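Local coordinates for effector protein B, substrate of the Dot/Icm secretion system (Legionella drancourtii, PDB 4JVS), which stimulates GTP hydrolysis by the small GTPase Rab1 through its GAP domain, the part modelled here, which catalytically mimics eukaryotic RasGAP, at residues 110-116 and 137-141. Residues are numbered along the deposited sequence; the frame is centred on the assembly and turned at random.
Sequences HAYIAHY and RFAPY. With GDP (guanosine-5'-diphosphate), chain D; AF3 (aluminum fluoride), chain E.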
loop_
_atom_site.group_PDB
_atom_site.type_symbol
_atom_site.label_atom_id
_atom_site.label_comp_id
_atom_site.label_asym_id
_atom_site.label_seq_id
_atom_site.Cartn_x
_atom_site.Cartn_y
_atom_site.Cartn_z
ATOM N N HIS A 110 -4.194 12.457 2.016
ATOM C CA HIS A 110 -5.333 12.281 2.867
ATOM C C HIS A 110 -5.026 12.824 4.198
ATOM O O HIS A 110 -3.915 12.800 4.633
ATOM C CB HIS A 110 -5.627 10.819 3.037
ATOM C CG HIS A 110 -6.392 10.211 1.912
ATOM N ND1 HIS A 110 -7.693 10.144 1.907
ATOM C CD2 HIS A 110 -5.978 9.623 0.764
ATOM C CE1 HIS A 110 -8.098 9.553 0.811
ATOM N NE2 HIS A 110 -7.051 9.238 0.116
ATOM N N ALA A 111 -6.018 13.298 4.901
ATOM C CA ALA A 111 -5.814 13.772 6.242
ATOM C C ALA A 111 -6.562 12.872 7.181
ATOM O O ALA A 111 -7.500 12.242 6.806
ATOM C CB ALA A 111 -6.286 15.193 6.370
ATOM N N TYR A 112 -6.098 12.757 8.399
ATOM C CA TYR A 112 -6.744 11.864 9.297
ATOM C C TYR A 112 -8.046 12.458 9.647
ATOM O O TYR A 112 -8.125 13.577 10.033
ATOM C CB TYR A 112 -5.920 11.686 10.540
ATOM C CG TYR A 112 -6.577 10.866 11.574
ATOM C CD1 TYR A 112 -7.233 11.445 12.614
ATOM C CD2 TYR A 112 -6.536 9.532 11.512
ATOM C CE1 TYR A 112 -7.853 10.699 13.560
ATOM C CE2 TYR A 112 -7.142 8.780 12.454
ATOM C CZ TYR A 112 -7.803 9.375 13.467
ATOM O OH TYR A 112 -8.404 8.603 14.405
ATOM N N ILE A 113 -9.081 11.667 9.498
ATOM C CA ILE A 113 -10.386 12.037 9.904
ATOM C C ILE A 113 -10.753 10.941 10.831
ATOM O O ILE A 113 -10.650 9.803 10.498
ATOM C CB ILE A 113 -11.315 12.085 8.712
ATOM C CG1 ILE A 113 -11.379 13.484 8.175
ATOM C CG2 ILE A 113 -12.699 11.764 9.133
ATOM C CD1 ILE A 113 -10.511 13.711 6.988
ATOM N N ALA A 114 -11.123 11.277 12.038
ATOM C CA ALA A 114 -11.405 10.241 13.033
ATOM C C ALA A 114 -12.768 9.621 12.776
ATOM O O ALA A 114 -13.114 8.582 13.337
ATOM C CB ALA A 114 -11.343 10.811 14.429
ATOM N N HIS A 115 -13.535 10.262 11.906
ATOM C CA HIS A 115 -14.913 9.887 11.683
ATOM C C HIS A 115 -15.100 8.898 10.543
ATOM O O HIS A 115 -16.231 8.615 10.161
ATOM C CB HIS A 115 -15.723 11.144 11.429
ATOM C CG HIS A 115 -15.470 12.222 12.435
ATOM N ND1 HIS A 115 -15.931 12.155 13.732
ATOM C CD2 HIS A 115 -14.788 13.385 12.341
ATOM C CE1 HIS A 115 -15.558 13.237 14.387
ATOM N NE2 HIS A 115 -14.861 14.000 13.567
ATOM N N TYR A 116 -14.006 8.368 9.998
ATOM C CA TYR A 116 -14.107 7.367 8.937
ATOM C C TYR A 116 -14.821 6.112 9.433
ATOM O O TYR A 116 -14.578 5.661 10.545
ATOM C CB TYR A 116 -12.719 6.995 8.397
ATOM C CG TYR A 116 -12.363 7.692 7.103
ATOM C CD1 TYR A 116 -13.009 7.361 5.924
ATOM C CD2 TYR A 116 -11.384 8.678 7.058
ATOM C CE1 TYR A 116 -12.703 7.991 4.742
ATOM C CE2 TYR A 116 -11.067 9.314 5.872
ATOM C CZ TYR A 116 -11.737 8.966 4.714
ATOM O OH TYR A 116 -11.448 9.579 3.516
ATOM N N ARG A 137 -3.304 5.284 -2.193
ATOM C CA ARG A 137 -2.864 5.505 -0.816
ATOM C C ARG A 137 -3.916 6.024 0.145
ATOM O O ARG A 137 -4.723 6.900 -0.194
ATOM C CB ARG A 137 -1.676 6.460 -0.782
ATOM C CG ARG A 137 -0.399 5.856 -1.273
ATOM C CD ARG A 137 0.748 6.766 -0.948
ATOM N NE ARG A 137 2.005 6.124 -1.279
ATOM C CZ ARG A 137 2.585 5.209 -0.521
ATOM N NH1 ARG A 137 2.018 4.831 0.612
ATOM N NH2 ARG A 137 3.728 4.668 -0.905
ATOM N N PHE A 138 -3.882 5.473 1.356
ATOM C CA PHE A 138 -4.728 5.927 2.448
ATOM C C PHE A 138 -3.860 5.954 3.708
ATOM O O PHE A 138 -4.132 5.270 4.696
ATOM C CB PHE A 138 -5.929 4.999 2.606
ATOM C CG PHE A 138 -7.015 5.560 3.457
ATOM C CD1 PHE A 138 -7.555 6.809 3.183
ATOM C CD2 PHE A 138 -7.514 4.840 4.531
ATOM C CE1 PHE A 138 -8.580 7.337 3.977
ATOM C CE2 PHE A 138 -8.529 5.360 5.321
ATOM C CZ PHE A 138 -9.063 6.609 5.041
ATOM N N ALA A 139 -2.808 6.768 3.648
ATOM C CA ALA A 139 -1.744 6.785 4.647
ATOM C C ALA A 139 -2.145 7.062 6.109
ATOM O O ALA A 139 -1.496 6.552 7.029
ATOM C CB ALA A 139 -0.635 7.741 4.207
ATOM N N PRO A 140 -3.195 7.880 6.346
ATOM C CA PRO A 140 -3.408 8.161 7.767
ATOM C C PRO A 140 -3.929 6.981 8.578
ATOM O O PRO A 140 -3.939 7.080 9.811
ATOM C CB PRO A 140 -4.441 9.295 7.745
ATOM C CG PRO A 140 -4.275 9.933 6.399
ATOM C CD PRO A 140 -3.993 8.785 5.497
ATOM N N TYR A 141 -4.342 5.895 7.920
ATOM C CA TYR A 141 -4.860 4.741 8.653
ATOM C C TYR A 141 -3.993 3.483 8.590
ATOM O O TYR A 141 -4.313 2.488 9.232
ATOM C CB TYR A 141 -6.310 4.438 8.266
ATOM C CG TYR A 141 -7.307 5.286 9.022
ATOM C CD1 TYR A 141 -7.728 4.930 10.301
ATOM C CD2 TYR A 141 -7.816 6.452 8.466
ATOM C CE1 TYR A 141 -8.638 5.712 11.006
ATOM C CE2 TYR A 141 -8.729 7.246 9.158
ATOM C CZ TYR A 141 -9.135 6.871 10.426
ATOM O OH TYR A 141 -10.035 7.664 11.105
HETATM P PB GDP D . 6.914 3.311 -0.896
HETATM O O1B GDP D . 5.957 2.668 0.122
HETATM O O2B GDP D . 7.005 2.368 -2.110
HETATM O O3B GDP D . 8.261 3.598 -0.281
HETATM O O3A GDP D . 6.268 4.676 -1.333
HETATM P PA GDP D . 6.867 5.578 -2.476
HETATM O O1A GDP D . 5.925 5.618 -3.653
HETATM O O2A GDP D . 8.194 5.069 -2.949
HETATM O "O5'" GDP D . 7.014 6.985 -1.808
HETATM C "C5'" GDP D . 6.713 8.031 -2.651
HETATM C "C4'" GDP D . 5.926 9.134 -1.985
HETATM O "O4'" GDP D . 6.694 9.849 -1.043
HETATM C "C3'" GDP D . 5.647 10.007 -3.141
HETATM O "O3'" GDP D . 4.312 9.958 -3.473
HETATM C "C2'" GDP D . 6.203 11.331 -2.776
HETATM O "O2'" GDP D . 5.210 12.224 -2.414
HETATM C "C1'" GDP D . 7.139 11.033 -1.647
HETATM N N9 GDP D . 8.565 10.978 -1.989
HETATM C C8 GDP D . 9.272 9.897 -2.388
HETATM N N7 GDP D . 10.557 10.199 -2.592
HETATM C C5 GDP D . 10.738 11.497 -2.321
HETATM C C6 GDP D . 11.904 12.372 -2.369
HETATM O O6 GDP D . 13.004 11.962 -2.707
HETATM N N1 GDP D . 11.726 13.709 -2.019
HETATM C C2 GDP D . 10.483 14.276 -1.615
HETATM N N2 GDP D . 10.369 15.664 -1.258
HETATM N N3 GDP D . 9.397 13.465 -1.568
HETATM C C4 GDP D . 9.497 12.029 -1.931
HETATM AL AL AF3 E . 4.619 1.764 0.398
HETATM F F1 AF3 E . 5.327 0.742 1.521
HETATM F F2 AF3 E . 5.208 1.498 -1.138
HETATM F F3 AF3 E . 3.037 2.303 0.532
HETATM O O HOH W 1 3.769 -0.255 -0.289
#
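Start at Arg137, placed as an arginine finger would be, consistent with RasGAP-like catalysis: its side chain extends away from 110-116 into the nucleotide pocket of Rab-1A, where NH2 donates to GDP O1B at 3.2 Å and NH1 makes a weak hydrogen bond of 2.7 Å to AF3 F3. Aluminum fluoride, bound between O1B and a water, mimics the phosphate in transfer. Behind Arg137 lies a buried aromatic cluster. Phe138 turns its edge to the faces of His110 and Tyr116 in T-shaped pairs, each with centroids 4.9 Å apart. After Ala139, Pro140 lies against the backbone of 110-112, with CG 3.4 Å from His110 O and CB 3.8 Å from Tyr112 CA. Tyr141 N hydrogen-bonds back to Phe138 O as the chain leads into helix 142-151. The Tyr141 ring packs against Tyr112 over one face and touches Tyr116 obliquely, and at the type I turn 113-116 its OH, also bonded to Asn93, donates to Ile113 O at a very short 2.3 Å.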